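Local coordinates for protein putative fimbrium anchoring subunit Fim4B (Bacteroides ovatus, PDB 5CAG) that probably serves as the anchoring subunit of a fimbrium, as a predicted lipoprotein of the outer membrane that holds the appendage to the cell surface, at residues V119-D123 and K209-M213; R38-Y42 and E86-I92; L33-V37 and V73-N77; S113-L117 and F202-K206. The contacts are given in a common frame with arbitrary orientation. Residue numbers count along the deposited sequence, not the author numbering.

Interaction 1: V119-D123 and K209-M213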
loop_
_atom_site.group_PDB
_atom_site.type_symbol
_atom_site.label_atom_id
_atom_site.label_comp_id
_atom_site.label_asym_id
_atom_site.label_seq_id
_atom_site.Cartn_x
_atom_site.Cartn_y
_atom_site.Cartn_z
ATOM N N VAL A 119 -0.938 8.055 4.331
ATOM C CA VAL A 119 -2.329 8.457 4.225
ATOM C C VAL A 119 -2.835 9.045 5.535
ATOM O O VAL A 119 -2.429 8.631 6.626
ATOM C CB VAL A 119 -3.208 7.244 3.765
ATOM C CG1 VAL A 119 -4.711 7.501 3.929
ATOM C CG2 VAL A 119 -2.908 6.863 2.328
ATOM N N LEU A 120 -3.744 10.018 5.386
ATOM C CA LEU A 120 -4.594 10.593 6.409
ATOM C C LEU A 120 -6.007 10.620 5.848
ATOM O O LEU A 120 -6.211 11.126 4.735
ATOM C CB LEU A 120 -4.161 11.981 6.889
ATOM C CG LEU A 120 -5.215 12.698 7.747
ATOM C CD1 LEU A 120 -5.369 12.042 9.098
ATOM C CD2 LEU A 120 -4.916 14.147 7.886
ATOM N N ASN A 121 -6.968 10.036 6.574
ATOM C CA ASN A 121 -8.359 10.088 6.129
ATOM C C ASN A 121 -9.263 10.377 7.324
ATOM O O ASN A 121 -9.215 9.664 8.341
ATOM C CB ASN A 121 -8.796 8.849 5.356
ATOM C CG ASN A 121 -8.900 7.596 6.160
ATOM O OD1 ASN A 121 -7.894 6.952 6.500
ATOM N ND2 ASN A 121 -10.130 7.210 6.436
ATOM N N ILE A 122 -10.006 11.501 7.226
ATOM C CA ILE A 122 -10.947 11.980 8.242
ATOM C C ILE A 122 -12.334 11.764 7.664
ATOM O O ILE A 122 -12.599 12.278 6.571
ATOM C CB ILE A 122 -10.678 13.467 8.593
ATOM C CG1 ILE A 122 -9.232 13.693 9.053
ATOM C CG2 ILE A 122 -11.678 13.970 9.621
ATOM C CD1 ILE A 122 -8.714 15.102 8.831
ATOM N N ASP A 123 -13.190 10.957 8.332
ATOM C CA ASP A 123 -14.537 10.695 7.825
ATOM C C ASP A 123 -15.393 11.963 7.877
ATOM O O ASP A 123 -16.187 12.185 6.961
ATOM C CB ASP A 123 -15.230 9.554 8.574
ATOM C CG ASP A 123 -14.715 8.149 8.318
ATOM O OD1 ASP A 123 -14.033 7.932 7.268
ATOM O OD2 ASP A 123 -15.043 7.247 9.123
ATOM N N LYS A 209 -5.975 0.782 8.877
ATOM C CA LYS A 209 -5.504 2.059 9.403
ATOM C C LYS A 209 -5.243 1.871 10.927
ATOM O O LYS A 209 -6.053 1.260 11.650
ATOM C CB LYS A 209 -6.624 3.109 9.122
ATOM C CG LYS A 209 -6.738 4.369 10.006
ATOM C CD LYS A 209 -7.900 5.322 9.553
ATOM C CE LYS A 209 -7.728 6.813 9.857
ATOM N NZ LYS A 209 -6.677 7.534 9.018
ATOM N N GLU A 210 -4.081 2.322 11.389
ATOM C CA GLU A 210 -3.693 2.201 12.786
ATOM C C GLU A 210 -3.821 3.561 13.475
ATOM O O GLU A 210 -3.818 3.594 14.711
ATOM C CB GLU A 210 -2.267 1.621 12.916
ATOM C CG GLU A 210 -2.211 0.125 12.619
ATOM C CD GLU A 210 -0.891 -0.634 12.706
ATOM O OE1 GLU A 210 0.178 -0.001 12.872
ATOM O OE2 GLU A 210 -0.929 -1.876 12.553
HETATM N N MSE A 211 -3.967 4.691 12.706
HETATM C CA MSE A 211 -4.072 6.004 13.349
HETATM C C MSE A 211 -5.343 6.105 14.222
HETATM O O MSE A 211 -6.420 5.612 13.853
HETATM C CB MSE A 211 -4.006 7.135 12.337
HETATM C CG MSE A 211 -3.948 8.538 12.957
HETATM SE SE MSE A 211 -3.985 9.968 11.613
HETATM C CE MSE A 211 -2.169 9.811 11.008
ATOM N N THR A 212 -5.169 6.694 15.413
ATOM C CA THR A 212 -6.234 6.921 16.372
ATOM C C THR A 212 -6.953 8.212 16.004
ATOM O O THR A 212 -6.309 9.254 15.840
ATOM C CB THR A 212 -5.645 6.905 17.769
ATOM O OG1 THR A 212 -5.316 5.543 18.026
ATOM C CG2 THR A 212 -6.607 7.438 18.838
HETATM N N MSE A 213 -8.297 8.099 15.852
HETATM C CA MSE A 213 -9.267 9.144 15.489
HETATM C C MSE A 213 -10.113 9.362 16.715
HETATM O O MSE A 213 -11.044 8.593 16.986
HETATM C CB MSE A 213 -10.081 8.690 14.279
HETATM C CG MSE A 213 -9.240 8.042 13.175
HETATM SE SE MSE A 213 -7.818 9.171 12.412
HETATM C CE MSE A 213 -8.874 10.638 11.592
#

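Interaction 2: R38-Y42 and E86-I92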
loop_
_atom_site.group_PDB
_atom_site.type_symbol
_atom_site.label_atom_id
_atom_site.label_comp_id
_atom_site.label_asym_id
_atom_site.label_seq_id
_atom_site.Cartn_x
_atom_site.Cartn_y
_atom_site.Cartn_z
ATOM N N ARG A 38 -1.290 15.340 -1.945
ATOM C CA ARG A 38 -2.557 15.756 -2.540
ATOM C C ARG A 38 -3.595 15.745 -1.444
ATOM O O ARG A 38 -3.582 14.830 -0.610
ATOM C CB ARG A 38 -2.982 14.865 -3.716
ATOM C CG ARG A 38 -4.025 15.546 -4.611
ATOM C CD ARG A 38 -5.001 14.521 -5.115
ATOM N NE ARG A 38 -5.787 14.959 -6.270
ATOM C CZ ARG A 38 -6.333 14.114 -7.144
ATOM N NH1 ARG A 38 -6.148 12.804 -7.016
ATOM N NH2 ARG A 38 -7.039 14.573 -8.169
ATOM N N VAL A 39 -4.438 16.794 -1.383
ATOM C CA VAL A 39 -5.461 16.956 -0.353
ATOM C C VAL A 39 -6.819 17.048 -1.028
ATOM O O VAL A 39 -7.015 17.893 -1.915
ATOM C CB VAL A 39 -5.197 18.182 0.559
ATOM C CG1 VAL A 39 -6.222 18.254 1.678
ATOM C CG2 VAL A 39 -3.778 18.198 1.125
ATOM N N ILE A 40 -7.756 16.171 -0.652
ATOM C CA ILE A 40 -9.084 16.245 -1.265
ATOM C C ILE A 40 -10.119 16.369 -0.176
ATOM O O ILE A 40 -10.108 15.605 0.784
ATOM C CB ILE A 40 -9.446 15.105 -2.251
ATOM C CG1 ILE A 40 -8.327 14.818 -3.241
ATOM C CG2 ILE A 40 -10.732 15.439 -2.996
ATOM C CD1 ILE A 40 -8.415 13.437 -3.815
ATOM N N PHE A 41 -11.020 17.323 -0.351
ATOM C CA PHE A 41 -12.123 17.607 0.539
ATOM C C PHE A 41 -13.433 17.195 -0.131
ATOM O O PHE A 41 -13.864 17.873 -1.057
ATOM C CB PHE A 41 -12.126 19.105 0.855
ATOM C CG PHE A 41 -11.205 19.532 1.967
ATOM C CD1 PHE A 41 -9.849 19.717 1.736
ATOM C CD2 PHE A 41 -11.702 19.804 3.234
ATOM C CE1 PHE A 41 -9.007 20.152 2.759
ATOM C CE2 PHE A 41 -10.855 20.220 4.257
ATOM C CZ PHE A 41 -9.518 20.411 4.005
ATOM N N TYR A 42 -14.047 16.083 0.287
ATOM C CA TYR A 42 -15.302 15.660 -0.321
ATOM C C TYR A 42 -16.460 16.240 0.496
ATOM O O TYR A 42 -16.588 15.941 1.687
ATOM C CB TYR A 42 -15.410 14.132 -0.455
ATOM C CG TYR A 42 -14.300 13.496 -1.262
ATOM C CD1 TYR A 42 -13.118 13.081 -0.655
ATOM C CD2 TYR A 42 -14.449 13.263 -2.623
ATOM C CE1 TYR A 42 -12.102 12.478 -1.388
ATOM C CE2 TYR A 42 -13.440 12.653 -3.364
ATOM C CZ TYR A 42 -12.269 12.261 -2.741
ATOM O OH TYR A 42 -11.257 11.684 -3.467
ATOM N N GLU A 86 -10.853 8.376 -7.433
ATOM C CA GLU A 86 -10.654 9.669 -6.760
ATOM C C GLU A 86 -11.909 10.597 -6.798
ATOM O O GLU A 86 -11.915 11.651 -6.156
ATOM C CB GLU A 86 -9.429 10.380 -7.356
ATOM C CG GLU A 86 -9.459 10.491 -8.866
ATOM C CD GLU A 86 -8.161 10.993 -9.457
ATOM O OE1 GLU A 86 -7.185 10.203 -9.499
ATOM O OE2 GLU A 86 -8.124 12.176 -9.878
ATOM N N GLU A 87 -12.964 10.184 -7.519
ATOM C CA GLU A 87 -14.213 10.945 -7.651
ATOM C C GLU A 87 -15.033 10.952 -6.324
ATOM O O GLU A 87 -15.747 11.923 -6.057
ATOM C CB GLU A 87 -15.064 10.424 -8.835
ATOM C CG GLU A 87 -15.434 8.939 -8.776
ATOM C CD GLU A 87 -14.520 7.920 -9.447
ATOM O OE1 GLU A 87 -13.531 8.318 -10.107
ATOM O OE2 GLU A 87 -14.826 6.709 -9.342
ATOM N N SER A 88 -14.906 9.898 -5.495
ATOM C CA SER A 88 -15.622 9.782 -4.227
ATOM C C SER A 88 -14.715 9.308 -3.099
ATOM O O SER A 88 -13.869 8.441 -3.317
ATOM C CB SER A 88 -16.791 8.816 -4.370
ATOM O OG SER A 88 -17.237 8.352 -3.105
ATOM N N TYR A 89 -14.946 9.817 -1.876
ATOM C CA TYR A 89 -14.216 9.406 -0.673
ATOM C C TYR A 89 -14.316 7.881 -0.528
ATOM O O TYR A 89 -13.289 7.208 -0.441
ATOM C CB TYR A 89 -14.802 10.139 0.562
ATOM C CG TYR A 89 -14.130 9.880 1.899
ATOM C CD1 TYR A 89 -12.896 10.453 2.205
ATOM C CD2 TYR A 89 -14.786 9.172 2.907
ATOM C CE1 TYR A 89 -12.302 10.269 3.455
ATOM C CE2 TYR A 89 -14.204 8.984 4.161
ATOM C CZ TYR A 89 -12.961 9.533 4.431
ATOM O OH TYR A 89 -12.365 9.324 5.655
ATOM N N GLU A 90 -15.547 7.336 -0.653
ATOM C CA GLU A 90 -15.856 5.904 -0.531
ATOM C C GLU A 90 -15.212 5.021 -1.628
ATOM O O GLU A 90 -15.173 3.804 -1.437
ATOM C CB GLU A 90 -17.379 5.668 -0.498
ATOM C CG GLU A 90 -18.056 6.139 0.794
ATOM C CD GLU A 90 -17.895 5.296 2.057
ATOM O OE1 GLU A 90 -18.306 4.111 2.045
ATOM O OE2 GLU A 90 -17.427 5.844 3.084
ATOM N N THR A 91 -14.664 5.603 -2.721
ATOM C CA THR A 91 -14.062 4.798 -3.793
ATOM C C THR A 91 -12.552 5.012 -4.036
ATOM O O THR A 91 -11.951 4.164 -4.711
ATOM C CB THR A 91 -14.787 5.022 -5.126
ATOM O OG1 THR A 91 -14.780 6.404 -5.460
ATOM C CG2 THR A 91 -16.194 4.501 -5.110
ATOM N N ILE A 92 -11.948 6.124 -3.539
ATOM C CA ILE A 92 -10.529 6.432 -3.780
ATOM C C ILE A 92 -9.675 5.291 -3.184
ATOM O O ILE A 92 -9.701 5.020 -1.974
ATOM C CB ILE A 92 -10.127 7.874 -3.348
ATOM C CG1 ILE A 92 -8.680 8.203 -3.759
ATOM C CG2 ILE A 92 -10.395 8.158 -1.869
ATOM C CD1 ILE A 92 -8.302 9.682 -3.708
#

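Interaction 3: L33-V37 and V73-N77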
loop_
_atom_site.group_PDB
_atom_site.type_symbol
_atom_site.label_atom_id
_atom_site.label_comp_id
_atom_site.label_asym_id
_atom_site.label_seq_id
_atom_site.Cartn_x
_atom_site.Cartn_y
_atom_site.Cartn_z
ATOM N N LEU A 33 11.460 11.938 2.898
ATOM C CA LEU A 33 10.269 12.742 2.651
ATOM C C LEU A 33 9.751 12.663 1.229
ATOM O O LEU A 33 10.546 12.813 0.301
ATOM C CB LEU A 33 10.555 14.213 2.940
ATOM C CG LEU A 33 10.668 14.632 4.363
ATOM C CD1 LEU A 33 10.409 16.084 4.481
ATOM C CD2 LEU A 33 9.681 13.909 5.217
ATOM N N PRO A 34 8.412 12.581 1.023
ATOM C CA PRO A 34 7.878 12.601 -0.351
ATOM C C PRO A 34 8.075 13.953 -1.045
ATOM O O PRO A 34 8.449 14.949 -0.421
ATOM C CB PRO A 34 6.385 12.315 -0.160
ATOM C CG PRO A 34 6.236 11.815 1.210
ATOM C CD PRO A 34 7.326 12.417 2.012
ATOM N N GLU A 35 7.814 13.973 -2.356
ATOM C CA GLU A 35 7.929 15.151 -3.209
ATOM C C GLU A 35 6.888 16.213 -2.788
ATOM O O GLU A 35 7.186 17.405 -2.779
ATOM C CB GLU A 35 7.726 14.705 -4.662
ATOM C CG GLU A 35 8.517 15.493 -5.693
ATOM C CD GLU A 35 7.768 15.736 -6.994
ATOM O OE1 GLU A 35 7.521 14.751 -7.731
ATOM O OE2 GLU A 35 7.408 16.908 -7.267
ATOM N N GLY A 36 5.707 15.744 -2.379
ATOM C CA GLY A 36 4.573 16.541 -1.922
ATOM C C GLY A 36 3.357 15.662 -1.683
ATOM O O GLY A 36 3.439 14.431 -1.812
ATOM N N VAL A 37 2.211 16.288 -1.334
ATOM C CA VAL A 37 0.963 15.559 -1.052
ATOM C C VAL A 37 -0.233 16.146 -1.786
ATOM O O VAL A 37 -0.214 17.312 -2.157
ATOM C CB VAL A 37 0.631 15.469 0.462
ATOM C CG1 VAL A 37 1.770 14.839 1.258
ATOM C CG2 VAL A 37 0.233 16.826 1.039
ATOM N N VAL A 73 -5.522 12.765 2.458
ATOM C CA VAL A 73 -4.204 13.339 2.208
ATOM C C VAL A 73 -3.274 12.194 1.929
ATOM O O VAL A 73 -3.109 11.318 2.793
ATOM C CB VAL A 73 -3.636 14.233 3.332
ATOM C CG1 VAL A 73 -2.380 14.947 2.847
ATOM C CG2 VAL A 73 -4.662 15.233 3.830
ATOM N N TYR A 74 -2.669 12.175 0.745
ATOM C CA TYR A 74 -1.736 11.112 0.428
ATOM C C TYR A 74 -0.576 11.689 -0.396
ATOM O O TYR A 74 -0.714 12.776 -0.955
ATOM C CB TYR A 74 -2.457 9.958 -0.285
ATOM C CG TYR A 74 -2.981 10.310 -1.662
ATOM C CD1 TYR A 74 -2.179 10.174 -2.790
ATOM C CD2 TYR A 74 -4.289 10.754 -1.841
ATOM C CE1 TYR A 74 -2.656 10.496 -4.058
ATOM C CE2 TYR A 74 -4.773 11.098 -3.111
ATOM C CZ TYR A 74 -3.948 10.971 -4.218
ATOM O OH TYR A 74 -4.394 11.284 -5.482
ATOM N N ASN A 75 0.565 10.987 -0.442
ATOM C CA ASN A 75 1.710 11.433 -1.227
ATOM C C ASN A 75 1.485 11.055 -2.699
ATOM O O ASN A 75 1.138 9.910 -3.029
ATOM C CB ASN A 75 3.003 10.868 -0.676
ATOM C CG ASN A 75 3.055 9.369 -0.581
ATOM O OD1 ASN A 75 2.225 8.717 0.077
ATOM N ND2 ASN A 75 4.068 8.806 -1.217
ATOM N N TYR A 76 1.655 12.035 -3.588
ATOM C CA TYR A 76 1.335 11.804 -4.984
ATOM C C TYR A 76 2.391 11.070 -5.752
ATOM O O TYR A 76 2.007 10.189 -6.518
ATOM C CB TYR A 76 0.947 13.089 -5.749
ATOM C CG TYR A 76 1.889 14.270 -5.657
ATOM C CD1 TYR A 76 3.002 14.362 -6.483
ATOM C CD2 TYR A 76 1.587 15.364 -4.854
ATOM C CE1 TYR A 76 3.853 15.463 -6.437
ATOM C CE2 TYR A 76 2.400 16.497 -4.840
ATOM C CZ TYR A 76 3.545 16.535 -5.622
ATOM O OH TYR A 76 4.373 17.636 -5.617
ATOM N N ASN A 77 3.681 11.414 -5.606
ATOM C CA ASN A 77 4.691 10.804 -6.473
ATOM C C ASN A 77 5.159 9.457 -5.990
ATOM O O ASN A 77 5.992 9.400 -5.076
ATOM C CB ASN A 77 5.889 11.735 -6.663
ATOM C CG ASN A 77 6.476 11.703 -8.052
ATOM O OD1 ASN A 77 5.758 11.666 -9.070
ATOM N ND2 ASN A 77 7.803 11.786 -8.117
#

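Interaction 4: S113-L117 and F202-K206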
loop_
_atom_site.group_PDB
_atom_site.type_symbol
_atom_site.label_atom_id
_atom_site.label_comp_id
_atom_site.label_asym_id
_atom_site.label_seq_id
_atom_site.Cartn_x
_atom_site.Cartn_y
_atom_site.Cartn_z
ATOM N N SER A 113 4.855 -5.011 -5.880
ATOM C CA SER A 113 4.818 -4.668 -4.445
ATOM C C SER A 113 4.660 -3.160 -4.312
ATOM O O SER A 113 5.245 -2.416 -5.108
ATOM C CB SER A 113 6.061 -5.144 -3.689
ATOM O OG SER A 113 7.041 -5.730 -4.533
ATOM N N PRO A 114 3.787 -2.697 -3.395
ATOM C CA PRO A 114 3.539 -1.261 -3.285
ATOM C C PRO A 114 4.704 -0.519 -2.666
ATOM O O PRO A 114 5.280 -1.005 -1.704
ATOM C CB PRO A 114 2.307 -1.201 -2.390
ATOM C CG PRO A 114 2.370 -2.411 -1.576
ATOM C CD PRO A 114 2.925 -3.455 -2.468
ATOM N N ASP A 115 5.062 0.659 -3.227
ATOM C CA ASP A 115 6.129 1.477 -2.648
ATOM C C ASP A 115 5.527 2.303 -1.487
ATOM O O ASP A 115 4.391 2.023 -1.092
ATOM C CB ASP A 115 6.892 2.314 -3.682
ATOM C CG ASP A 115 6.094 3.194 -4.598
ATOM O OD1 ASP A 115 5.042 2.733 -5.101
ATOM O OD2 ASP A 115 6.573 4.307 -4.903
ATOM N N SER A 116 6.284 3.226 -0.864
ATOM C CA SER A 116 5.760 3.880 0.332
ATOM C C SER A 116 4.586 4.830 0.064
ATOM O O SER A 116 4.645 5.674 -0.824
ATOM C CB SER A 116 6.870 4.579 1.095
ATOM O OG SER A 116 7.802 3.587 1.500
ATOM N N LEU A 117 3.486 4.615 0.819
ATOM C CA LEU A 117 2.265 5.434 0.785
ATOM C C LEU A 117 1.954 5.905 2.198
ATOM O O LEU A 117 2.062 5.119 3.159
ATOM C CB LEU A 117 1.068 4.693 0.171
ATOM C CG LEU A 117 -0.204 5.484 -0.045
ATOM C CD1 LEU A 117 -0.083 6.499 -1.197
ATOM C CD2 LEU A 117 -1.311 4.566 -0.300
ATOM N N PHE A 202 9.563 -8.014 0.530
ATOM C CA PHE A 202 8.348 -7.588 -0.146
ATOM C C PHE A 202 7.542 -6.665 0.758
ATOM O O PHE A 202 7.905 -6.461 1.917
ATOM C CB PHE A 202 7.517 -8.789 -0.627
ATOM C CG PHE A 202 6.938 -9.650 0.455
ATOM C CD1 PHE A 202 7.674 -10.698 1.002
ATOM C CD2 PHE A 202 5.654 -9.430 0.923
ATOM C CE1 PHE A 202 7.142 -11.498 2.013
ATOM C CE2 PHE A 202 5.126 -10.222 1.940
ATOM C CZ PHE A 202 5.872 -11.258 2.472
ATOM N N THR A 203 6.478 -6.068 0.211
ATOM C CA THR A 203 5.608 -5.144 0.939
ATOM C C THR A 203 4.157 -5.391 0.598
ATOM O O THR A 203 3.862 -5.941 -0.462
ATOM C CB THR A 203 5.933 -3.696 0.587
ATOM O OG1 THR A 203 5.731 -3.513 -0.809
ATOM C CG2 THR A 203 7.322 -3.278 0.987
ATOM N N ALA A 204 3.254 -4.940 1.466
ATOM C CA ALA A 204 1.813 -5.013 1.284
ATOM C C ALA A 204 1.154 -3.895 2.081
ATOM O O ALA A 204 1.769 -3.348 3.003
ATOM C CB ALA A 204 1.302 -6.366 1.738
ATOM N N PHE A 205 -0.082 -3.528 1.725
ATOM C CA PHE A 205 -0.805 -2.513 2.472
ATOM C C PHE A 205 -1.246 -3.078 3.807
ATOM O O PHE A 205 -1.431 -4.302 3.939
ATOM C CB PHE A 205 -2.023 -1.999 1.682
ATOM C CG PHE A 205 -1.655 -1.151 0.486
ATOM C CD1 PHE A 205 -1.048 0.093 0.650
ATOM C CD2 PHE A 205 -1.882 -1.606 -0.806
ATOM C CE1 PHE A 205 -0.676 0.865 -0.465
ATOM C CE2 PHE A 205 -1.510 -0.831 -1.914
ATOM C CZ PHE A 205 -0.919 0.402 -1.733
ATOM N N LYS A 206 -1.389 -2.186 4.817
ATOM C CA LYS A 206 -1.925 -2.521 6.149
ATOM C C LYS A 206 -3.353 -3.055 5.974
ATOM O O LYS A 206 -4.072 -2.579 5.080
ATOM C CB LYS A 206 -1.948 -1.275 7.058
ATOM C CG LYS A 206 -0.671 -0.976 7.802
ATOM C CD LYS A 206 -0.880 0.174 8.791
ATOM C CE LYS A 206 0.400 0.493 9.535
ATOM N NZ LYS A 206 0.383 1.842 10.148
#

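Interaction 1: V119-D123 and K209-M213
Lys209 supplies the polar centre of this contact. Its NZ donates to Asn121 OD1 at 2.9 Å. A second, weak hydrogen bond runs from Lys209 NZ to the backbone Asn121 O, 3.4 Å away. The Lys209 chain runs out in t wells through chi3 and bends only at chi4, which swings the ammonium group over the strand. OD1 is the acceptor end of the Asn121 amide and takes the lysine, while ND2 hydrogen-bonds to Tyr89 OH. Beyond this pair come two selenomethionines: Met211 SE lies 3.5 Å from Leu120 CD1, while Met213 CE sits 3.4 Å from Asn121 O and 4.0 Å from Ile122 CG1. Lys209, Met211 and Met213 all point toward segment 119-123, whereas Glu210 and Thr212 are out of its reach. Leu120 CA and Met211 CA stay 8.3 Å apart, too far for backbone pairing. The irregular segment 209-213 therefore lies against strand 118-127 through long side chains alone, one cationic and two soft and apolar.

Interaction 2: R38-Y42 and E86-I92
This is a loop-over-sheet contact: the turn 86-92, which joins strands 81-84 and 93-96, packs on one face of strand 36-43 in a domain assigned to the transthyretin-like clan. Arg38, Ile40 and Tyr42, alternate residues of the strand, point toward it. Tyr42 does most of the work. Its OH donates to Glu86 O at 2.8 Å, and its ring face receives a CH-pi contact from Tyr89 CB, 4.0 Å from the ring centroid. The loop backbone at Ser88-Tyr89 crosses the same face, with Tyr89 N 3.5 Å from Tyr42 CE2. The turn is tight because Ser88 O accepts from both Thr91 N and Ile92 N, each bond 3.0 Å long. This brings Ile92 back toward the strand, where its CD1 meets Ile40 CD1 at 3.8 Å. At the far end Arg38 NH2 makes a salt bridge to Glu86 OE2, 3.1 Å with an N-H...O angle of 165°. Arg38 is shared with Asp52 of strand 51-56, and Phe41 meets Tyr69 edge-to-face on the opposite side of the sheet. Strand 36-43 runs between strands 51-56 and 67-75 while the loop covers its Tyr42 side.

Interaction 3: L33-V37 and V73-N77
The two backbones run antiparallel and come close at Val37 and Asn75, whose CA atoms are 4.2 Å apart, then spread to 6.3 Å between the CA atoms of Glu35 and Asn77. The pairing is loose: a weak hydrogen bond from Tyr76 N to Gly36 O, 3.5 Å, and a CA-H...O contact of the same length from Asn75 CA to Gly36 O link the backbones. The segments lie at the ends of strands 36-43 and 67-75, antiparallel neighbours in the large sheet of this fimbrillin-superfamily protein. Gly36 is fully extended, and Tyr76, with chi1 in the p well, lays its ring along it: Tyr76 CE2 approaches Gly36 C to 3.4 Å, and Gly36 O sits over one ring face. A CB on Gly36 would fall 2.7 Å from Tyr76 OH, a clash, so the ring occupies room that the missing side chain leaves. Val37 CG2 packs on Val73 CG1 at 3.7 Å, and Pro34 CB on Asn75 CB at 3.7 Å. The amide of Asn75 reaches on to Tyr118 N and Ser116 O. At the surface, Glu35 OE1 lies 3.0 Å from Asn77 ND2, at an angle too poor for a hydrogen bond.

Interaction 4: S113-L117 and F202-K206
Segment 113-117 leads into strand 118-127 and meets the end of strand 197-205, the directions of 113-117 and 203-205 differing by 52°. The contact lies near the middle of an elongated chain, consistent with the two beta-sandwich-like domains of the fimbrillin superfamily. Side-chain rotamers settle how the segments meet. Thr203 points toward the loop with chi1 in the p well, and this puts its hydroxyl against Pro114: Thr203 OG1 donates to Pro114 O at 2.7 Å. The same oxygen, Thr203 OG1, also lies 3.3 Å from Ser113 CB, so the hydroxyl is tucked into the bend of the loop backbone. Phe202, next to Thr203 and also p at chi1, leads its ring away from the loop and stacks on Phe189. Phe205, in the m well, brings its ring back to the loop instead. Pro114 sets its CB over the face of that ring in a CH-pi contact, 4.1 Å from CB to the Phe205 centroid and 28° off the ring normal, while Pro114 CG rests 3.9 Å from Ala204 CA. Ile81 and Ala94 also line the Phe205 pocket, tying in strands 81-84 and 93-96. Asp115 and Ser116 point away, and Asp115 turns to the backbone of Glu79 and Ile81. Leu117, t at chi1 and p at chi2, approaches the same ring, its CD2 lying 3.8 Å from Phe205 CE1.

Overall arrangement
All four contacts reach the same large, branched sheet. Interactions 2 and 3 share strand 36-43 and are joined by Arg38 NH1 to Tyr74 OH, 2.8 Å, a probable hydrogen bond. Interaction 3 connects to interaction 1 through Leu120 O and Val73 N, 2.9 Å apart. Tyr89 of interaction 2 also reaches interaction 1, its OH lying 2.7 Å from Asp123 OD1. Interaction 4 lies nearest the centre of the chain; it continues in sequence into interaction 1 and touches interaction 3 at Asn75 ND2 and Ser116 O, 3.2 Å apart. A sulfate ion, probably from the crystallisation liquor, lies about 3 Å from the side chain of Glu87 in interaction 2.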